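Local structure of small COPII coat GTPase SAR1 (Encephalitozoon cuniculi, 6VS4) at residues L45-A50 / V119-E124; S63-M68 / I78-L83; V141-N146 / Q184-F189. The protein is a small G protein of the ADP-ribosylation factor family, named for the COPII coat, with guanosine-5'-diphosphate bound in this model. One frame throughout, in Å; residues are numbered along the deposited sequence.

Interaction 1. Residues L45-A50 / V119-E124. With GDP (guanosine-5'-diphosphate), chain D.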
loop_
_atom_site.group_PDB
_atom_site.type_symbol
_atom_site.label_atom_id
_atom_site.label_comp_id
_atom_site.label_asym_id
_atom_site.label_seq_id
_atom_site.Cartn_x
_atom_site.Cartn_y
_atom_site.Cartn_z
ATOM N N LEU A 45 8.852 32.551 12.663
ATOM C CA LEU A 45 9.110 33.941 12.333
ATOM C C LEU A 45 9.788 34.041 10.972
ATOM O O LEU A 45 10.381 33.082 10.472
ATOM C CB LEU A 45 9.979 34.592 13.421
ATOM C CG LEU A 45 9.445 34.513 14.864
ATOM C CD1 LEU A 45 10.495 34.975 15.869
ATOM C CD2 LEU A 45 8.164 35.306 15.047
ATOM N N GLY A 46 9.710 35.232 10.388
ATOM C CA GLY A 46 10.212 35.468 9.049
ATOM C C GLY A 46 9.355 36.480 8.321
ATOM O O GLY A 46 8.247 36.779 8.769
ATOM N N ILE A 47 9.839 37.024 7.205
ATOM C CA ILE A 47 9.007 37.942 6.437
ATOM C C ILE A 47 7.963 37.116 5.695
ATOM O O ILE A 47 8.071 35.886 5.622
ATOM C CB ILE A 47 9.844 38.822 5.482
ATOM C CG1 ILE A 47 10.397 37.993 4.324
ATOM C CG2 ILE A 47 10.957 39.549 6.241
ATOM C CD1 ILE A 47 11.286 38.760 3.393
ATOM N N ASP A 48 6.939 37.777 5.160
ATOM C CA ASP A 48 5.862 37.068 4.481
ATOM C C ASP A 48 6.372 36.355 3.230
ATOM O O ASP A 48 7.363 36.763 2.614
ATOM C CB ASP A 48 4.752 38.043 4.092
ATOM C CG ASP A 48 5.263 39.168 3.229
ATOM O OD1 ASP A 48 5.999 40.025 3.763
ATOM O OD2 ASP A 48 4.962 39.179 2.015
ATOM N N ASN A 49 5.671 35.278 2.856
ATOM C CA ASN A 49 5.955 34.422 1.703
ATOM C C ASN A 49 7.160 33.511 1.930
ATOM O O ASN A 49 7.631 32.871 0.980
ATOM C CB ASN A 49 6.147 35.250 0.422
ATOM C CG ASN A 49 5.800 34.482 -0.844
ATOM O OD1 ASN A 49 4.655 34.070 -1.040
ATOM N ND2 ASN A 49 6.777 34.331 -1.736
ATOM N N ALA A 50 7.677 33.431 3.159
ATOM C CA ALA A 50 8.829 32.576 3.432
ATOM C C ALA A 50 8.460 31.097 3.554
ATOM O O ALA A 50 9.321 30.236 3.339
ATOM C CB ALA A 50 9.537 33.037 4.709
ATOM N N VAL A 119 15.968 36.947 -3.351
ATOM C CA VAL A 119 17.216 37.609 -2.975
ATOM C C VAL A 119 17.028 39.110 -2.784
ATOM O O VAL A 119 17.695 39.714 -1.936
ATOM C CB VAL A 119 18.316 37.316 -4.013
ATOM C CG1 VAL A 119 18.585 35.812 -4.081
ATOM C CG2 VAL A 119 17.925 37.860 -5.370
ATOM N N GLU A 120 16.126 39.738 -3.543
ATOM C CA GLU A 120 15.967 41.190 -3.458
ATOM C C GLU A 120 15.458 41.646 -2.095
ATOM O O GLU A 120 15.692 42.801 -1.713
ATOM C CB GLU A 120 15.052 41.690 -4.578
ATOM C CG GLU A 120 15.629 41.475 -5.983
ATOM C CD GLU A 120 17.034 42.060 -6.160
ATOM O OE1 GLU A 120 17.298 43.171 -5.644
ATOM O OE2 GLU A 120 17.875 41.409 -6.820
ATOM N N ARG A 121 14.764 40.773 -1.360
ATOM C CA ARG A 121 14.217 41.109 -0.055
ATOM C C ARG A 121 15.118 40.648 1.084
ATOM O O ARG A 121 14.671 40.580 2.234
ATOM C CB ARG A 121 12.817 40.513 0.090
ATOM C CG ARG A 121 11.842 41.007 -0.972
ATOM C CD ARG A 121 10.509 40.302 -0.871
ATOM N NE ARG A 121 9.760 40.681 0.317
ATOM C CZ ARG A 121 8.752 39.969 0.807
ATOM N NH1 ARG A 121 8.388 38.838 0.216
ATOM N NH2 ARG A 121 8.113 40.383 1.894
ATOM N N PHE A 122 16.392 40.366 0.789
ATOM C CA PHE A 122 17.339 39.938 1.813
ATOM C C PHE A 122 17.607 41.028 2.839
ATOM O O PHE A 122 18.008 40.719 3.966
ATOM C CB PHE A 122 18.655 39.497 1.171
ATOM C CG PHE A 122 18.661 38.062 0.723
ATOM C CD1 PHE A 122 17.587 37.234 0.994
ATOM C CD2 PHE A 122 19.742 37.540 0.027
ATOM C CE1 PHE A 122 17.590 35.904 0.582
ATOM C CE2 PHE A 122 19.753 36.215 -0.387
ATOM C CZ PHE A 122 18.677 35.398 -0.113
ATOM N N GLN A 123 17.403 42.293 2.469
ATOM C CA GLN A 123 17.568 43.379 3.428
ATOM C C GLN A 123 16.470 43.354 4.485
ATOM O O GLN A 123 16.742 43.582 5.670
ATOM C CB GLN A 123 17.594 44.720 2.696
ATOM C CG GLN A 123 17.994 45.886 3.581
ATOM C CD GLN A 123 19.349 45.683 4.229
ATOM O OE1 GLN A 123 20.239 45.058 3.657
ATOM N NE2 GLN A 123 19.511 46.217 5.433
ATOM N N GLU A 124 15.229 43.069 4.083
ATOM C CA GLU A 124 14.175 42.858 5.071
ATOM C C GLU A 124 14.499 41.677 5.973
ATOM O O GLU A 124 14.274 41.737 7.187
ATOM C CB GLU A 124 12.830 42.616 4.389
ATOM C CG GLU A 124 12.364 43.694 3.449
ATOM C CD GLU A 124 10.973 43.406 2.925
ATOM O OE1 GLU A 124 10.122 42.963 3.726
ATOM O OE2 GLU A 124 10.733 43.614 1.718
HETATM P PB GDP D . 4.019 32.853 4.837
HETATM O O1B GDP D . 3.703 34.305 4.432
HETATM O O2B GDP D . 2.976 32.274 5.747
HETATM O O3B GDP D . 5.439 32.817 5.406
HETATM O O3A GDP D . 4.096 32.002 3.498
HETATM P PA GDP D . 3.344 30.709 2.968
HETATM O O1A GDP D . 1.934 31.139 2.599
HETATM O O2A GDP D . 3.462 29.585 3.919
HETATM O "O5'" GDP D . 4.078 30.367 1.592
HETATM C "C5'" GDP D . 4.069 31.228 0.434
HETATM C "C4'" GDP D . 4.240 30.392 -0.810
HETATM O "O4'" GDP D . 5.533 29.745 -0.782
HETATM C "C3'" GDP D . 3.196 29.287 -1.012
HETATM O "O3'" GDP D . 2.674 29.296 -2.335
HETATM C "C2'" GDP D . 3.980 28.003 -0.724
HETATM O "O2'" GDP D . 3.485 26.915 -1.492
HETATM C "C1'" GDP D . 5.371 28.405 -1.200
HETATM N N9 GDP D . 6.464 27.601 -0.632
HETATM C C8 GDP D . 6.710 27.320 0.688
HETATM N N7 GDP D . 7.764 26.556 0.864
HETATM C C5 GDP D . 8.233 26.316 -0.418
HETATM C C6 GDP D . 9.330 25.518 -0.894
HETATM O O6 GDP D . 10.148 24.898 -0.220
HETATM N N1 GDP D . 9.419 25.524 -2.271
HETATM C C2 GDP D . 8.592 26.221 -3.111
HETATM N N2 GDP D . 8.834 26.120 -4.419
HETATM N N3 GDP D . 7.579 26.971 -2.686
HETATM C C4 GDP D . 7.448 26.962 -1.346
#
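Arg121 turns at chi3 (70°), which sets NE, and Asp48 has CG between its backbone N and carbonyl carbon; guanidinium and carboxylate meet beside the phosphate-binding loop. The loop follows strand 40-47 and fits the P-loop (Walker A) pattern, while Arg121 is the N-cap residue of helix 122-135.

NH2 of Arg121 lies 2.8 Å from OD1 of Asp48, a salt bridge that also counts as a hydrogen bond although its N-H...O angle is only 137°. The oxygen lies in the guanidinium plane, whereas the nitrogen sits above the carboxylate plane; the two planes are 48° apart. NH1 adds a weak bond of 3.3 Å to the backbone O of Asp48, and the same guanidinium thus meets both the side chain and the main chain of one residue. NE points to OE2 of Glu124, one turn into the helix, in a weak, long but straight bond that completes a three-residue salt-bridge network.

Ile47 supplies the apolar part. Its CD1 rests over the centre of one guanidinium face, 3.8 Å from CZ of Arg121, and its CG2 touches CB of Glu124; further along the helix it packs on Val125 and Ala128.

The type II turn from Ile47 to Ala50 faces the ligand on its other flank. There OD1 of Asn49 approaches C5' of guanosine-5'-diphosphate, and the backbone N of Asn49 donates a nearly straight hydrogen bond of 2.7 Å to its phosphate oxygen O1B.

Interaction 2. Residues S63-M68 / I78-L83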
loop_
_atom_site.group_PDB
_atom_site.type_symbol
_atom_site.label_atom_id
_atom_site.label_comp_id
_atom_site.label_asym_id
_atom_site.label_seq_id
_atom_site.Cartn_x
_atom_site.Cartn_y
_atom_site.Cartn_z
ATOM N N SER A 63 -7.503 16.808 11.744
ATOM C CA SER A 63 -8.625 16.290 12.519
ATOM C C SER A 63 -8.709 16.928 13.903
ATOM O O SER A 63 -9.799 17.283 14.363
ATOM C CB SER A 63 -8.515 14.768 12.641
ATOM O OG SER A 63 -7.180 14.374 12.911
ATOM N N THR A 64 -7.575 17.056 14.594
ATOM C CA THR A 64 -7.578 17.459 15.994
ATOM C C THR A 64 -7.107 18.885 16.257
ATOM O O THR A 64 -7.454 19.442 17.302
ATOM C CB THR A 64 -6.711 16.491 16.820
ATOM O OG1 THR A 64 -5.347 16.569 16.391
ATOM C CG2 THR A 64 -7.194 15.069 16.632
ATOM N N ASP A 65 -6.329 19.489 15.359
ATOM C CA ASP A 65 -5.706 20.783 15.614
ATOM C C ASP A 65 -6.426 21.888 14.849
ATOM O O ASP A 65 -6.664 21.767 13.644
ATOM C CB ASP A 65 -4.227 20.732 15.242
ATOM C CG ASP A 65 -3.542 19.497 15.797
ATOM O OD1 ASP A 65 -3.808 19.143 16.967
ATOM O OD2 ASP A 65 -2.746 18.874 15.063
ATOM N N VAL A 66 -6.747 22.976 15.547
ATOM C CA VAL A 66 -7.595 24.036 15.015
ATOM C C VAL A 66 -6.914 25.382 15.244
ATOM O O VAL A 66 -6.529 25.708 16.375
ATOM C CB VAL A 66 -8.988 24.011 15.677
ATOM C CG1 VAL A 66 -9.838 25.174 15.215
ATOM C CG2 VAL A 66 -9.683 22.693 15.381
ATOM N N TYR A 67 -6.792 26.173 14.177
ATOM C CA TYR A 67 -6.272 27.526 14.312
ATOM C C TYR A 67 -7.213 28.369 15.164
ATOM O O TYR A 67 -8.439 28.255 15.062
ATOM C CB TYR A 67 -6.096 28.175 12.936
ATOM C CG TYR A 67 -4.829 27.795 12.195
ATOM C CD1 TYR A 67 -4.836 26.802 11.222
ATOM C CD2 TYR A 67 -3.627 28.442 12.463
ATOM C CE1 TYR A 67 -3.679 26.459 10.540
ATOM C CE2 TYR A 67 -2.460 28.114 11.779
ATOM C CZ TYR A 67 -2.492 27.123 10.820
ATOM O OH TYR A 67 -1.336 26.793 10.139
ATOM N N MET A 68 -6.630 29.219 16.011
ATOM C CA MET A 68 -7.426 30.114 16.837
ATOM C C MET A 68 -7.423 31.501 16.216
ATOM O O MET A 68 -6.404 31.930 15.660
ATOM C CB MET A 68 -6.863 30.211 18.258
ATOM C CG MET A 68 -6.714 28.881 18.990
ATOM S SD MET A 68 -8.246 28.020 19.380
ATOM C CE MET A 68 -7.683 26.938 20.698
ATOM N N ILE A 78 -1.904 28.196 16.678
ATOM C CA ILE A 78 -2.528 26.876 16.710
ATOM C C ILE A 78 -1.780 26.010 17.716
ATOM O O ILE A 78 -0.548 26.043 17.794
ATOM C CB ILE A 78 -2.545 26.223 15.312
ATOM C CG1 ILE A 78 -3.219 24.846 15.368
ATOM C CG2 ILE A 78 -1.135 26.099 14.772
ATOM C CD1 ILE A 78 -3.291 24.154 14.034
ATOM N N GLU A 79 -2.531 25.241 18.492
ATOM C CA GLU A 79 -1.959 24.304 19.447
ATOM C C GLU A 79 -1.892 22.927 18.802
ATOM O O GLU A 79 -2.927 22.334 18.486
ATOM C CB GLU A 79 -2.788 24.254 20.725
ATOM C CG GLU A 79 -2.983 25.618 21.343
ATOM C CD GLU A 79 -3.157 25.561 22.836
ATOM O OE1 GLU A 79 -3.020 24.458 23.409
ATOM O OE2 GLU A 79 -3.434 26.623 23.434
ATOM N N ILE A 80 -0.676 22.427 18.610
ATOM C CA ILE A 80 -0.450 21.099 18.055
ATOM C C ILE A 80 0.123 20.208 19.148
ATOM O O ILE A 80 1.346 20.136 19.320
ATOM C CB ILE A 80 0.496 21.159 16.848
ATOM C CG1 ILE A 80 -0.032 22.163 15.819
ATOM C CG2 ILE A 80 0.685 19.760 16.266
ATOM C CD1 ILE A 80 0.921 22.406 14.672
ATOM N N GLY A 81 -0.744 19.539 19.903
ATOM C CA GLY A 81 -0.259 18.819 21.070
ATOM C C GLY A 81 0.376 19.790 22.048
ATOM O O GLY A 81 -0.222 20.803 22.430
ATOM N N ASN A 82 1.616 19.507 22.440
ATOM C CA ASN A 82 2.337 20.407 23.332
ATOM C C ASN A 82 2.998 21.577 22.606
ATOM O O ASN A 82 3.538 22.474 23.262
ATOM C CB ASN A 82 3.386 19.624 24.119
ATOM C CG ASN A 82 2.787 18.884 25.296
ATOM O OD1 ASN A 82 1.752 19.284 25.831
ATOM N ND2 ASN A 82 3.437 17.804 25.709
ATOM N N LEU A 83 2.970 21.593 21.282
ATOM C CA LEU A 83 3.552 22.678 20.506
ATOM C C LEU A 83 2.548 23.824 20.441
ATOM O O LEU A 83 1.502 23.708 19.796
ATOM C CB LEU A 83 3.924 22.174 19.113
ATOM C CG LEU A 83 5.085 22.806 18.353
ATOM C CD1 LEU A 83 5.365 22.027 17.082
ATOM C CD2 LEU A 83 4.792 24.253 18.028
HETATM O O HOH W 1 -3.707 19.161 19.549
HETATM O O HOH W 2 -5.620 22.772 18.387
HETATM O O HOH W 3 -5.125 25.292 18.785
#
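Tyr67 turns one ring face to Ile78, the two side chains crossing obliquely where the short, weakly bonded strand 67-68 meets strand 75-80 in a beta hairpin at the margin of the sheet. CB of Ile78 stands 4.2 Å from the ring centroid and 26° off the normal, which meets the geometry of a CH-pi contact. Its CD1 lies over the ring centre, and CG2 reaches CE2 of Tyr67 at 3.8 Å. Both residues also pack on Val56 of helix 52-59, and the Tyr67 hydroxyl is hydrogen-bonded to OD1 of Asn57.

With CG1 anti to the backbone N (chi1 -179°), Ile78 sets that atom against the main chain of Val66, 3.6 Å from its O. The extended branch continues to Asp65, where CD1 comes within 3.7 Å of CB.

Asp65 meets Ile80 at about a right angle, OD2 against the CG2 methyl. That oxygen accepts a hydrogen bond from the backbone N of Ser61, while OD1 takes a weak one from OG1 of Thr64.

No direct hydrogen bond joins residues 63-68 to 78-83; three waters fill the role. One donates to O of Val66 and accepts from N of Glu79, and a second accepts from N of Val66 and donates to O of Glu79, so two water bridges link the main chains of this pair. At the third, in the type II' turn of residues 80-83, a water donates to OD1 of Asp65 at 2.6 Å and accepts from N of Gly81 at 3.0 Å.

Interaction 3. Residues V141-N146 / Q184-F189. With GDP (guanosine-5'-diphosphate), chain D.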
loop_
_atom_site.group_PDB
_atom_site.type_symbol
_atom_site.label_atom_id
_atom_site.label_comp_id
_atom_site.label_asym_id
_atom_site.label_seq_id
_atom_site.Cartn_x
_atom_site.Cartn_y
_atom_site.Cartn_z
ATOM N N VAL A 141 17.475 29.329 18.479
ATOM C CA VAL A 141 16.945 29.754 17.189
ATOM C C VAL A 141 17.388 28.738 16.148
ATOM O O VAL A 141 18.590 28.549 15.928
ATOM C CB VAL A 141 17.425 31.165 16.798
ATOM C CG1 VAL A 141 16.891 31.539 15.420
ATOM C CG2 VAL A 141 17.006 32.198 17.837
ATOM N N VAL A 142 16.427 28.090 15.509
ATOM C CA VAL A 142 16.704 27.244 14.358
ATOM C C VAL A 142 16.293 28.010 13.107
ATOM O O VAL A 142 15.213 28.613 13.060
ATOM C CB VAL A 142 16.002 25.874 14.471
ATOM C CG1 VAL A 142 14.494 25.994 14.405
ATOM C CG2 VAL A 142 16.504 24.951 13.392
ATOM N N VAL A 143 17.186 28.050 12.122
ATOM C CA VAL A 143 16.966 28.788 10.886
ATOM C C VAL A 143 16.735 27.794 9.755
ATOM O O VAL A 143 17.560 26.903 9.514
ATOM C CB VAL A 143 18.142 29.721 10.567
ATOM C CG1 VAL A 143 17.924 30.385 9.224
ATOM C CG2 VAL A 143 18.269 30.761 11.647
ATOM N N LEU A 144 15.610 27.947 9.066
ATOM C CA LEU A 144 15.289 27.144 7.897
ATOM C C LEU A 144 15.529 27.990 6.656
ATOM O O LEU A 144 14.789 28.938 6.389
ATOM C CB LEU A 144 13.849 26.641 7.958
ATOM C CG LEU A 144 13.493 25.792 9.194
ATOM C CD1 LEU A 144 12.052 25.280 9.143
ATOM C CD2 LEU A 144 14.467 24.654 9.340
ATOM N N MET A 145 16.586 27.677 5.922
ATOM C CA MET A 145 16.758 28.238 4.585
ATOM C C MET A 145 15.852 27.429 3.662
ATOM O O MET A 145 16.149 26.279 3.326
ATOM C CB MET A 145 18.221 28.195 4.158
ATOM C CG MET A 145 19.151 29.045 5.027
ATOM S SD MET A 145 19.005 30.825 4.751
ATOM C CE MET A 145 20.237 31.466 5.879
ATOM N N ASN A 146 14.721 28.012 3.288
ATOM C CA ASN A 146 13.649 27.299 2.611
ATOM C C ASN A 146 13.661 27.596 1.115
ATOM O O ASN A 146 14.294 28.548 0.654
ATOM C CB ASN A 146 12.292 27.679 3.217
ATOM C CG ASN A 146 11.164 26.775 2.750
ATOM O OD1 ASN A 146 11.363 25.583 2.527
ATOM N ND2 ASN A 146 9.971 27.342 2.598
ATOM N N GLN A 184 23.542 31.857 23.623
ATOM C CA GLN A 184 22.405 31.528 22.774
ATOM C C GLN A 184 22.862 30.764 21.534
ATOM O O GLN A 184 23.914 31.058 20.961
ATOM C CB GLN A 184 21.678 32.809 22.369
ATOM C CG GLN A 184 20.334 32.592 21.703
ATOM C CD GLN A 184 19.725 33.884 21.208
ATOM O OE1 GLN A 184 20.434 34.841 20.907
ATOM N NE2 GLN A 184 18.402 33.928 21.147
ATOM N N VAL A 185 22.065 29.778 21.112
ATOM C CA VAL A 185 22.447 28.901 20.013
ATOM C C VAL A 185 21.623 29.220 18.768
ATOM O O VAL A 185 20.449 29.600 18.846
ATOM C CB VAL A 185 22.311 27.408 20.390
ATOM C CG1 VAL A 185 23.345 27.039 21.435
ATOM C CG2 VAL A 185 20.918 27.091 20.880
ATOM N N VAL A 186 22.267 29.066 17.609
ATOM C CA VAL A 186 21.658 29.262 16.295
ATOM C C VAL A 186 22.173 28.153 15.383
ATOM O O VAL A 186 23.382 27.905 15.334
ATOM C CB VAL A 186 22.003 30.653 15.708
ATOM C CG1 VAL A 186 21.449 30.817 14.297
ATOM C CG2 VAL A 186 21.495 31.786 16.607
ATOM N N LYS A 187 21.274 27.485 14.658
ATOM C CA LYS A 187 21.699 26.472 13.698
ATOM C C LYS A 187 20.870 26.572 12.425
ATOM O O LYS A 187 19.639 26.647 12.480
ATOM C CB LYS A 187 21.602 25.056 14.282
ATOM C CG LYS A 187 22.343 24.035 13.426
ATOM C CD LYS A 187 22.524 22.699 14.113
ATOM C CE LYS A 187 23.211 21.717 13.171
ATOM N NZ LYS A 187 23.717 20.510 13.879
ATOM N N ILE A 188 21.555 26.532 11.283
ATOM C CA ILE A 188 20.949 26.748 9.972
ATOM C C ILE A 188 20.696 25.404 9.306
ATOM O O ILE A 188 21.582 24.541 9.265
ATOM C CB ILE A 188 21.848 27.638 9.095
ATOM C CG1 ILE A 188 22.057 28.998 9.759
ATOM C CG2 ILE A 188 21.252 27.832 7.711
ATOM C CD1 ILE A 188 23.140 29.825 9.086
ATOM N N PHE A 189 19.492 25.224 8.774
ATOM C CA PHE A 189 19.150 24.031 8.015
ATOM C C PHE A 189 18.632 24.433 6.641
ATOM O O PHE A 189 18.009 25.486 6.481
ATOM C CB PHE A 189 18.098 23.180 8.744
ATOM C CG PHE A 189 18.587 22.559 10.030
ATOM C CD1 PHE A 189 18.662 23.307 11.193
ATOM C CD2 PHE A 189 18.949 21.216 10.075
ATOM C CE1 PHE A 189 19.100 22.736 12.374
ATOM C CE2 PHE A 189 19.393 20.636 11.254
ATOM C CZ PHE A 189 19.464 21.396 12.407
HETATM P PB GDP D . 4.019 32.853 4.837
HETATM O O1B GDP D . 3.703 34.305 4.432
HETATM O O2B GDP D . 2.976 32.274 5.747
HETATM O O3B GDP D . 5.439 32.817 5.406
HETATM O O3A GDP D . 4.096 32.002 3.498
HETATM P PA GDP D . 3.344 30.709 2.968
HETATM O O1A GDP D . 1.934 31.139 2.599
HETATM O O2A GDP D . 3.462 29.585 3.919
HETATM O "O5'" GDP D . 4.078 30.367 1.592
HETATM C "C5'" GDP D . 4.069 31.228 0.434
HETATM C "C4'" GDP D . 4.240 30.392 -0.810
HETATM O "O4'" GDP D . 5.533 29.745 -0.782
HETATM C "C3'" GDP D . 3.196 29.287 -1.012
HETATM O "O3'" GDP D . 2.674 29.296 -2.335
HETATM C "C2'" GDP D . 3.980 28.003 -0.724
HETATM O "O2'" GDP D . 3.485 26.915 -1.492
HETATM C "C1'" GDP D . 5.371 28.405 -1.200
HETATM N N9 GDP D . 6.464 27.601 -0.632
HETATM C C8 GDP D . 6.710 27.320 0.688
HETATM N N7 GDP D . 7.764 26.556 0.864
HETATM C C5 GDP D . 8.233 26.316 -0.418
HETATM C C6 GDP D . 9.330 25.518 -0.894
HETATM O O6 GDP D . 10.148 24.898 -0.220
HETATM N N1 GDP D . 9.419 25.524 -2.271
HETATM C C2 GDP D . 8.592 26.221 -3.111
HETATM N N2 GDP D . 8.834 26.120 -4.419
HETATM N N3 GDP D . 7.579 26.971 -2.686
HETATM C C4 GDP D . 7.448 26.962 -1.346
#
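Two neighbouring parallel strands of the nucleotide-binding domain's central sheet meet here: 141-146 and the outermost strand 186-190, their short axes 4.7 Å apart and inclined by 20°. Five backbone hydrogen bonds tie them. Val141 donates its N-H to Val185 O and accepts Lys187 N on its O; Val143 N then reaches Lys187 O at 2.8 Å in an almost linear bond (179°), Phe189 N goes to Val143 O, and Met145 N closes the ladder on Phe189 O.

On the sheet face of Val142 and Leu144, CG2 of Val142 touches the CD1-CE1 side of the Phe189 ring, 3.5 Å from CD1, the two side chains crossing at about a right angle. CD2 of Leu144 touches CB of Phe189. Helix 204-223 packs on this side, with Ala208 against Val142 and Phe189.

The other face carries Val141, Val143, Val186 and Ile188. CB of Val143 faces CG1 of Ile188 at 4.1 Å, and Met145, with CG anti to its carbonyl carbon (chi1 -63°), holds CG 3.6 Å from CG2 of Ile188. Tyr129 of helix 122-135 touches Val186.

Strand 141-146 ends on Asn146, whose ND2 lies 2.9 Å from N7 of guanosine-5'-diphosphate and whose OD1 accepts from Ile193 N. An asparagine here, leading into Lys147 and Asp149, matches the guanine-recognition NKxD motif of P-loop G domains.

From the N terminus, strand 40-47 runs into the phosphate loop, whose contact with residues 119-124 makes interaction 1 and closes a long loop of chain. Interaction 2 falls wholly within that loop: its hairpin closes a short excursion of nine residues at one margin of the sheet. Interaction 3 comes later, after helix 122-135 has led into strand 141-146; it closes a loop of 37 residues and adds the strand at the opposite margin. None of the loops cross. Interactions 1 and 3 share the ligand and touch directly, Ala50 O lying 3.1 Å from Asn146 ND2 in a probable hydrogen bond. Interaction 2 stays about 10 Å or more from either at nearest atoms, joined through the common sheet.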